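Local coordinates for protein endoglucanase E-5 (Thermobifida fusca, PDB 2CKS) that catalyses the endohydrolysis of (1->4)-beta-D-glucosidic linkages in cellulose, lichenin and cereal beta-D-glucans, and is represented here by its catalytic domain, at residues L43-L48 / T90-Y95; D49-A52 / K56-I59; N266-D269 / G274-F277. All coordinates share one frame; numbering follows the deposited sequence. Where two conformers were deposited one is given.

Contact 1 (L43-L48 / T90-Y95); sequences LTDSSL and TARGLY. With ZN (zinc ion), chain D.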
ATOM      1  N   LEU A  43      -1.120 -16.449   2.177  1.00  8.20           N
ATOM      2  CA  LEU A  43      -2.419 -15.779   2.180  1.00  8.16           C
ATOM      3  C   LEU A  43      -3.513 -16.834   2.138  1.00  8.42           C
ATOM      4  O   LEU A  43      -3.895 -17.318   1.093  1.00  8.65           O
ATOM      5  CB  LEU A  43      -2.530 -14.822   0.992  1.00  8.33           C
ATOM      6  CG  LEU A  43      -1.342 -13.875   0.802  1.00  7.68           C
ATOM      7  CD1 LEU A  43      -1.522 -13.057  -0.460  1.00  9.44           C
ATOM      8  CD2 LEU A  43      -1.178 -12.985   2.004  1.00  8.50           C
ATOM      9  N   THR A  44      -3.970 -17.210   3.318  1.00  8.58           N
ATOM     10  CA  THR A  44      -4.948 -18.270   3.476  1.00  8.72           C
ATOM     11  C   THR A  44      -6.103 -17.787   4.325  1.00  8.22           C
ATOM     12  O   THR A  44      -6.063 -16.709   4.918  1.00  7.72           O
ATOM     13  CB  THR A  44      -4.308 -19.514   4.159  1.00  8.92           C
ATOM     14  OG1 THR A  44      -3.867 -19.185   5.486  1.00  9.08           O
ATOM     15  CG2 THR A  44      -3.042 -19.974   3.446  1.00  9.90           C
ATOM     16  N   ASP A  45      -7.152 -18.595   4.397  0.70  8.40           N
ATOM     17  CA  ASP A  45      -8.257 -18.288   5.301  0.70  8.38           C
ATOM     18  C   ASP A  45      -7.704 -18.039   6.699  0.70  8.12           C
ATOM     19  O   ASP A  45      -8.035 -17.040   7.335  0.70  7.89           O
ATOM     20  CB  ASP A  45      -9.270 -19.437   5.332  0.70  8.70           C
ATOM     21  CG  ASP A  45     -10.172 -19.385   6.554  0.70  9.59           C
ATOM     22  OD1 ASP A  45     -10.907 -18.390   6.727  0.70 11.13           O
ATOM     23  OD2 ASP A  45     -10.215 -20.289   7.417  0.70 13.23           O
ATOM     24  N   SER A  46      -6.844 -18.934   7.174  1.00  7.91           N
ATOM     25  CA  SER A  46      -6.288 -18.802   8.513  1.00  8.09           C
ATOM     26  C   SER A  46      -5.451 -17.527   8.727  1.00  7.53           C
ATOM     27  O   SER A  46      -5.631 -16.821   9.722  1.00  6.87           O
ATOM     28  CB  SER A  46      -5.458 -20.033   8.857  1.00  8.64           C
ATOM     29  OG  SER A  46      -5.094 -20.009  10.213  1.00 11.38           O
ATOM     30  N   SER A  47      -4.537 -17.232   7.810  1.00  6.76           N
ATOM     31  CA  SER A  47      -3.649 -16.079   7.994  1.00  6.42           C
ATOM     32  C   SER A  47      -4.385 -14.758   7.856  1.00  5.98           C
ATOM     33  O   SER A  47      -4.058 -13.786   8.540  1.00  5.78           O
ATOM     34  CB  SER A  47      -2.458 -16.117   7.030  1.00  6.69           C
ATOM     35  OG  SER A  47      -2.838 -15.777   5.713  1.00  6.38           O
ATOM     36  N   LEU A  48      -5.380 -14.716   6.975  1.00  6.31           N
ATOM     37  CA  LEU A  48      -6.165 -13.497   6.773  1.00  6.50           C
ATOM     38  C   LEU A  48      -7.163 -13.287   7.914  1.00  6.33           C
ATOM     39  O   LEU A  48      -7.385 -12.157   8.345  1.00  6.32           O
ATOM     40  CB  LEU A  48      -6.861 -13.505   5.405  1.00  7.06           C
ATOM     41  CG  LEU A  48      -5.886 -13.470   4.220  1.00  8.75           C
ATOM     42  CD1 LEU A  48      -6.638 -13.504   2.915  1.00 11.66           C
ATOM     43  CD2 LEU A  48      -4.968 -12.259   4.267  1.00 10.46           C
ATOM     44  N   THR A  90     -12.698  -8.426   1.851  1.00  6.76           N
ATOM     45  CA  THR A  90     -14.000  -7.813   2.086  1.00  7.57           C
ATOM     46  C   THR A  90     -14.839  -8.642   3.056  1.00  7.70           C
ATOM     47  O   THR A  90     -15.505  -8.090   3.930  1.00  7.26           O
ATOM     48  CB  THR A  90     -14.729  -7.634   0.746  1.00  7.63           C
ATOM     49  OG1 THR A  90     -13.940  -6.793  -0.114  1.00  7.90           O
ATOM     50  CG2 THR A  90     -16.038  -6.875   0.921  1.00  8.97           C
ATOM     51  N   ALA A  91     -14.759  -9.964   2.921  1.00  8.39           N
ATOM     52  CA  ALA A  91     -15.474 -10.893   3.800  1.00  9.01           C
ATOM     53  C   ALA A  91     -14.833 -11.025   5.188  1.00  9.85           C
ATOM     54  O   ALA A  91     -15.269 -11.860   6.004  1.00 11.98           O
ATOM     55  CB  ALA A  91     -15.573 -12.264   3.135  1.00  9.02           C
ATOM     56  N   ARG A  92     -13.772 -10.259   5.437  1.00  8.84           N
ATOM     57  CA  ARG A  92     -13.158 -10.149   6.755  1.00  8.62           C
ATOM     58  C   ARG A  92     -13.169  -8.708   7.272  1.00  8.66           C
ATOM     59  O   ARG A  92     -12.554  -8.394   8.295  1.00  8.69           O
ATOM     60  CB  ARG A  92     -11.740 -10.734   6.712  1.00  8.28           C
ATOM     61  CG  ARG A  92     -11.748 -12.233   6.479  1.00  9.29           C
ATOM     62  CD  ARG A  92     -10.497 -12.802   5.871  1.00 11.58           C
ATOM     63  NE  ARG A  92     -10.576 -14.259   5.807  1.00 11.23           N
ATOM     64  CZ  ARG A  92     -11.254 -14.953   4.898  1.00 12.89           C
ATOM     65  NH1 ARG A  92     -11.901 -14.364   3.896  1.00 11.87           N
ATOM     66  NH2 ARG A  92     -11.262 -16.269   4.980  1.00 14.44           N
ATOM     67  N   GLY A  93     -13.901  -7.841   6.579  1.00  8.09           N
ATOM     68  CA  GLY A  93     -14.135  -6.484   7.032  1.00  7.91           C
ATOM     69  C   GLY A  93     -12.991  -5.524   6.837  1.00  7.27           C
ATOM     70  O   GLY A  93     -12.928  -4.493   7.514  1.00  7.73           O
ATOM     71  N   LEU A  94     -12.098  -5.851   5.908  1.00  6.71           N
ATOM     72  CA  LEU A  94     -10.913  -5.042   5.624  1.00  6.02           C
ATOM     73  C   LEU A  94     -11.059  -4.171   4.390  1.00  5.83           C
ATOM     74  O   LEU A  94     -11.640  -4.589   3.386  1.00  6.21           O
ATOM     75  CB  LEU A  94      -9.707  -5.943   5.391  1.00  6.01           C
ATOM     76  CG  LEU A  94      -9.321  -6.890   6.517  1.00  6.55           C
ATOM     77  CD1 LEU A  94      -8.224  -7.840   6.031  1.00  7.89           C
ATOM     78  CD2 LEU A  94      -8.890  -6.088   7.718  1.00  8.00           C
ATOM     79  N   TYR A  95     -10.500  -2.971   4.463  1.00  5.18           N
ATOM     80  CA  TYR A  95     -10.214  -2.197   3.266  1.00  5.32           C
ATOM     81  C   TYR A  95      -9.128  -2.909   2.493  1.00  5.13           C
ATOM     82  O   TYR A  95      -8.331  -3.657   3.059  1.00  5.70           O
ATOM     83  CB  TYR A  95      -9.806  -0.763   3.616  1.00  5.59           C
ATOM     84  CG  TYR A  95     -10.987  -0.018   4.174  1.00  5.01           C
ATOM     85  CD1 TYR A  95     -11.242   0.015   5.539  1.00  4.56           C
ATOM     86  CD2 TYR A  95     -11.885   0.606   3.330  1.00  5.64           C
ATOM     87  CE1 TYR A  95     -12.355   0.666   6.040  1.00  4.93           C
ATOM     88  CE2 TYR A  95     -13.000   1.245   3.825  1.00  4.82           C
ATOM     89  CZ  TYR A  95     -13.226   1.284   5.169  1.00  5.04           C
ATOM     90  OH  TYR A  95     -14.340   1.909   5.684  1.00  5.99           O
TER
HETATM   91 ZN    ZN D1432     -11.993 -18.055   8.220  1.00  9.06          ZN
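Leu48, in the first turn of helix 45-54, and Arg92, in the loop that follows helix 75-90, bring the two backbones closest, with CA atoms 7.8 Å apart, a gap that the Arg92 side chain crosses. Extended from CG to NE, it lays its CD against Leu48 CB at 3.7 Å and carries the guanidinium on to Asp45. Asp45 was modelled in two conformers; in the one given, Arg92 NH2 makes a salt bridge to its OD1 at 2.8 Å, a bond the other may not keep. It is bent, 137° at the hydrogen, and although the oxygen lies near the guanidinium plane, the carboxylate is turned 73° away from it. The anti lone pair of OD1 takes the arginine, while the same oxygen binds a zinc ion at 1.9 Å. Arg92 NE pairs more strongly with Asp49, the second zinc ligand, and NH1 reaches Met88 O. A leucine here would probably leave the carboxylates of Asp45 and Asp49 without their guanidinium partner, and Met88 O without this donor. The start of helix 45-54, with its Thr44-Ser47 capping box, thus meets the end of helix 75-90, closed by a Schellman motif at Gly93, on the outside of the TIM barrel.

Contact 2 (D49-A52 / K56-I59); sequences DALA and KADI. With ZN (zinc ion), chain D.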
ATOM      1  N   ASP A  49      -7.732 -14.367   8.452  1.00  5.98           N
ATOM      2  CA  ASP A  49      -8.561 -14.246   9.641  1.00  6.15           C
ATOM      3  C   ASP A  49      -7.738 -13.667  10.783  1.00  6.10           C
ATOM      4  O   ASP A  49      -8.203 -12.812  11.508  1.00  6.46           O
ATOM      5  CB  ASP A  49      -9.121 -15.599  10.083  1.00  6.10           C
ATOM      6  CG  ASP A  49     -10.246 -16.099   9.201  1.00  7.17           C
ATOM      7  OD1 ASP A  49     -10.772 -17.198   9.513  1.00  8.37           O
ATOM      8  OD2 ASP A  49     -10.666 -15.487   8.203  1.00  7.88           O
ATOM      9  N   ALA A  50      -6.502 -14.129  10.935  1.00  5.94           N
ATOM     10  CA  ALA A  50      -5.633 -13.625  11.989  1.00  6.05           C
ATOM     11  C   ALA A  50      -5.383 -12.127  11.805  1.00  6.24           C
ATOM     12  O   ALA A  50      -5.481 -11.349  12.752  1.00  6.30           O
ATOM     13  CB  ALA A  50      -4.326 -14.381  11.981  1.00  6.11           C
ATOM     14  N   LEU A  51      -5.075 -11.719  10.579  1.00  6.15           N
ATOM     15  CA  LEU A  51      -4.797 -10.321  10.307  1.00  6.40           C
ATOM     16  C   LEU A  51      -5.988  -9.431  10.678  1.00  6.36           C
ATOM     17  O   LEU A  51      -5.806  -8.355  11.248  1.00  6.07           O
ATOM     18  CB  LEU A  51      -4.432 -10.134   8.831  1.00  6.31           C
ATOM     19  CG  LEU A  51      -4.121  -8.707   8.374  1.00  7.80           C
ATOM     20  CD1 LEU A  51      -2.930  -8.160   9.138  1.00  6.97           C
ATOM     21  CD2 LEU A  51      -3.885  -8.683   6.867  1.00  9.10           C
ATOM     22  N   ALA A  52      -7.197  -9.882  10.363  1.00  6.72           N
ATOM     23  CA  ALA A  52      -8.396  -9.073  10.574  1.00  7.43           C
ATOM     24  C   ALA A  52      -8.837  -9.116  12.027  1.00  7.95           C
ATOM     25  O   ALA A  52      -9.054  -8.078  12.652  1.00  8.69           O
ATOM     26  CB  ALA A  52      -9.523  -9.564   9.669  1.00  7.40           C
ATOM     27  N   LYS A  56      -6.160  -6.946  14.237  1.00  8.46           N
ATOM     28  CA  LYS A  56      -7.033  -5.768  14.158  1.00  9.05           C
ATOM     29  C   LYS A  56      -6.592  -4.784  13.086  1.00  8.67           C
ATOM     30  O   LYS A  56      -6.716  -3.575  13.256  1.00  9.02           O
ATOM     31  CB  LYS A  56      -7.147  -5.042  15.513  1.00  9.60           C
ATOM     32  CG  LYS A  56      -7.512  -5.942  16.677  1.00 12.02           C
ATOM     33  CD  LYS A  56      -8.784  -6.731  16.410  1.00 14.68           C
ATOM     34  CE  LYS A  56      -9.465  -7.165  17.702  0.50 14.89           C
ATOM     35  NZ  LYS A  56     -10.553  -8.155  17.457  0.50 15.85           N
ATOM     36  N   ALA A  57      -6.056  -5.295  11.985  1.00  7.61           N
ATOM     37  CA  ALA A  57      -5.743  -4.448  10.832  1.00  7.30           C
ATOM     38  C   ALA A  57      -7.020  -3.842  10.267  1.00  6.41           C
ATOM     39  O   ALA A  57      -8.062  -4.482  10.279  1.00  6.86           O
ATOM     40  CB  ALA A  57      -5.044  -5.252   9.769  1.00  7.25           C
ATOM     41  N   ASP A  58      -6.923  -2.605   9.785  1.00  5.78           N
ATOM     42  CA  ASP A  58      -8.009  -1.939   9.061  1.00  5.78           C
ATOM     43  C   ASP A  58      -8.018  -2.245   7.567  1.00  5.45           C
ATOM     44  O   ASP A  58      -9.045  -2.134   6.903  1.00  5.01           O
ATOM     45  CB  ASP A  58      -7.867  -0.423   9.175  1.00  6.04           C
ATOM     46  CG  ASP A  58      -7.948   0.074  10.583  0.80  7.55           C
ATOM     47  OD1 ASP A  58      -8.921  -0.300  11.272  0.80  9.31           O
ATOM     48  OD2 ASP A  58      -7.092   0.846  11.087  0.80  7.86           O
ATOM     49  N   ILE A  59      -6.849  -2.597   7.043  1.00  4.73           N
ATOM     50  CA  ILE A  59      -6.606  -2.564   5.610  1.00  4.18           C
ATOM     51  C   ILE A  59      -5.493  -3.551   5.253  1.00  4.07           C
ATOM     52  O   ILE A  59      -4.575  -3.798   6.051  1.00  3.76           O
ATOM     53  CB  ILE A  59      -6.255  -1.099   5.218  1.00  4.43           C
ATOM     54  CG1 ILE A  59      -6.117  -0.903   3.710  1.00  4.18           C
ATOM     55  CG2 ILE A  59      -5.002  -0.619   5.918  1.00  4.99           C
ATOM     56  CD1 ILE A  59      -6.252   0.566   3.306  1.00  5.50           C
TER
HETATM   57 ZN    ZN D1432     -11.993 -18.055   8.220  1.00  9.06          ZN
HETATM   58  O   HOH W   1     -10.048  -5.852  11.585  1.00  7.20           O
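Leu51 O receives the backbone N-H of Ala57 at 3.2 Å, a fairly straight bond with 161° at the hydrogen, and this folds the chain back against the last turns of helix 45-54. The same two residues also meet through their side chains. With CG of Leu51 anti to its own nitrogen (chi1 179°), CD1 swings round to lie 3.7 Å from Ala57 CB. Beside this pair, Ala52 O faces Lys56 CA across a CA-H...O contact of 3.4 Å. A water then bridges the two segments, donating to Ala52 O at 2.7 Å and to Ala57 O at 2.7 Å, so that a carbonyl near the helix end gains a partner. The reversal depends on Lys56, which adopts the left-handed conformation (phi 65°) although it is not a glycine; its side chain bends back so that NZ bonds to Tyr53 O. Further out, Tyr267 packs on Leu51, and Asp58 binds the backbone of Arg29 through OD2. At the other end of the segment Asp49 OD1 holds the zinc ion, sharing it with Asp45. The helix widens to a pi-type turn at 50-52, and the i+6 to i backbone bond around Lys56 closes the alpha-to-beta connection of a TIM barrel, leading into strand 59-65.

Contact 3 (N266-D269 / G274-F277); sequences NYSD and GAVF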
ATOM      1  N   ASN A 266       6.264  -6.597   5.462  1.00  4.96           N
ATOM      2  CA  ASN A 266       5.191  -7.253   4.714  1.00  5.10           C
ATOM      3  C   ASN A 266       4.664  -8.472   5.500  1.00  5.16           C
ATOM      4  O   ASN A 266       5.318  -8.937   6.443  1.00  5.33           O
ATOM      5  CB  ASN A 266       5.705  -7.695   3.344  1.00  4.89           C
ATOM      6  CG  ASN A 266       6.853  -8.685   3.442  1.00  5.91           C
ATOM      7  OD1 ASN A 266       6.636  -9.874   3.681  1.00  6.32           O
ATOM      8  ND2 ASN A 266       8.086  -8.193   3.290  1.00  8.30           N
ATOM      9  N   TYR A 267       3.497  -8.975   5.086  1.00  5.12           N
ATOM     10  CA  TYR A 267       2.799 -10.102   5.706  1.00  5.25           C
ATOM     11  C   TYR A 267       3.165 -11.405   4.982  1.00  5.77           C
ATOM     12  O   TYR A 267       2.404 -11.918   4.141  1.00  5.98           O
ATOM     13  CB  TYR A 267       1.285  -9.855   5.631  1.00  5.05           C
ATOM     14  CG  TYR A 267       0.461 -10.605   6.649  1.00  4.85           C
ATOM     15  CD1 TYR A 267       0.551 -10.305   8.012  1.00  4.44           C
ATOM     16  CD2 TYR A 267      -0.421 -11.604   6.254  1.00  5.01           C
ATOM     17  CE1 TYR A 267      -0.223 -10.977   8.947  1.00  5.79           C
ATOM     18  CE2 TYR A 267      -1.194 -12.289   7.193  1.00  5.26           C
ATOM     19  CZ  TYR A 267      -1.088 -11.971   8.533  1.00  5.63           C
ATOM     20  OH  TYR A 267      -1.844 -12.662   9.454  1.00  6.36           O
ATOM     21  N   SER A 268       4.365 -11.894   5.260  1.00  5.58           N
ATOM     22  CA  SER A 268       4.885 -13.131   4.668  1.00  5.65           C
ATOM     23  C   SER A 268       5.916 -13.730   5.608  1.00  5.89           C
ATOM     24  O   SER A 268       6.284 -13.119   6.608  1.00  4.98           O
ATOM     25  CB  SER A 268       5.536 -12.871   3.308  1.00  5.49           C
ATOM     26  OG  SER A 268       6.887 -12.468   3.444  1.00  6.09           O
ATOM     27  N   ASP A 269       6.402 -14.913   5.246  1.00  6.25           N
ATOM     28  CA  ASP A 269       7.485 -15.566   5.970  1.00  7.03           C
ATOM     29  C   ASP A 269       8.779 -15.604   5.152  1.00  7.48           C
ATOM     30  O   ASP A 269       9.578 -16.530   5.274  1.00  7.57           O
ATOM     31  CB  ASP A 269       7.051 -16.953   6.462  1.00  7.15           C
ATOM     32  CG  ASP A 269       6.902 -17.963   5.348  1.00  8.90           C
ATOM     33  OD1 ASP A 269       6.814 -17.573   4.160  1.00 10.93           O
ATOM     34  OD2 ASP A 269       6.859 -19.191   5.592  1.00 12.98           O
ATOM     35  N   GLY A 274      12.080  -7.788   7.635  1.00  8.10           N
ATOM     36  CA  GLY A 274      10.844  -7.048   7.477  1.00  7.76           C
ATOM     37  C   GLY A 274       9.605  -7.902   7.298  1.00  7.47           C
ATOM     38  O   GLY A 274       8.492  -7.442   7.546  1.00  7.81           O
ATOM     39  N   ALA A 275       9.783  -9.131   6.834  1.00  6.60           N
ATOM     40  CA  ALA A 275       8.673 -10.064   6.728  1.00  5.76           C
ATOM     41  C   ALA A 275       8.330 -10.495   8.133  1.00  5.54           C
ATOM     42  O   ALA A 275       9.190 -10.958   8.877  1.00  4.89           O
ATOM     43  CB  ALA A 275       9.043 -11.260   5.874  1.00  6.41           C
ATOM     44  N   VAL A 276       7.070 -10.336   8.505  1.00  5.01           N
ATOM     45  CA  VAL A 276       6.694 -10.477   9.902  1.00  5.24           C
ATOM     46  C   VAL A 276       6.793 -11.885  10.478  1.00  5.50           C
ATOM     47  O   VAL A 276       6.896 -12.022  11.684  1.00  5.06           O
ATOM     48  CB  VAL A 276       5.263  -9.937  10.163  1.00  5.07           C
ATOM     49  CG1 VAL A 276       5.190  -8.444   9.897  1.00  6.84           C
ATOM     50  CG2 VAL A 276       4.220 -10.721   9.364  1.00  6.17           C
ATOM     51  N   PHE A 277       6.725 -12.919   9.641  1.00  5.58           N
ATOM     52  CA  PHE A 277       6.755 -14.307  10.115  1.00  5.98           C
ATOM     53  C   PHE A 277       8.095 -14.980   9.854  1.00  5.99           C
ATOM     54  O   PHE A 277       8.804 -14.669   8.894  1.00  5.41           O
ATOM     55  CB  PHE A 277       5.661 -15.131   9.455  1.00  6.00           C
ATOM     56  CG  PHE A 277       4.279 -14.602   9.697  1.00  6.07           C
ATOM     57  CD1 PHE A 277       3.791 -14.458  10.991  1.00  6.86           C
ATOM     58  CD2 PHE A 277       3.479 -14.204   8.641  1.00  6.94           C
ATOM     59  CE1 PHE A 277       2.518 -13.952  11.217  1.00  7.02           C
ATOM     60  CE2 PHE A 277       2.198 -13.695   8.865  1.00  6.78           C
ATOM     61  CZ  PHE A 277       1.721 -13.569  10.151  1.00  7.57           C
TER
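Val276 N gives its hydrogen to Asn266 O at 3.0 Å, and one step on Phe277 N gives its own to Ser268 O at 3.1 Å. A third backbone bond, Asn266 N to Gly274 O at 3.2 Å, is less well directed, its donor standing 50° out of the carbonyl plane. Inside 266-269, Ser268 OG donates to Asn266 OD1 at 2.6 Å and accepts from Asp270 N, tying down the amide. Asn266 CG sits between its own N and carbonyl carbon (chi1 61°), and this folds the amide over Ala275, whose methyl lies against both OD1 and Ser268 OG. These segments are the two arms of the loop after strand 262-265, the eighth strand of the TIM barrel. A non-proline cis peptide precedes Asn266, as is well known at this point in glycoside hydrolase family 5, and the Asn266 side chain lies about 7 Å from that of Glu231, the probable nucleophile.

Away from the amide, Phe277 drives an edge into one face of the Tyr267 ring in a T-shaped stack, centroids 4.9 Å apart and planes at 70°, with CE2 over the centre of the tyrosine. Val276 CG2 fills the angle between the rings: it covers a face of Phe277 and touches Tyr267 CD1 at 3.9 Å. Each ring has another edge-to-face neighbour, Trp55 for Tyr267 and Trp288 for Phe277, and the tyrosine hydroxyl is bonded to Ser47 O. At the far end Asp269 CA makes a CA-H...O contact of 3.3 Å with Phe277 O, while its carboxylate turns away to Cys282 N.

Contacts 1 and 2 are neighbours, their centres 7 Å apart, and share helix 45-54 and one zinc ion. Contact 2 comes within the span of chain that contact 1 brackets: one fixes the start of the helix to the loop before strand 95-101, the other its exit into strand 59-65. Contact 3 follows much later, after strand 262-265, with its centre 16 Å from that of contact 1 and 14 Å from that of contact 2. The ring of Tyr267 rests on helix 45-54 and so joins the loop after the last barrel strand to the first two contacts. Since the first and last strands are adjacent in the closed barrel, the early and late parts of the chain meet here.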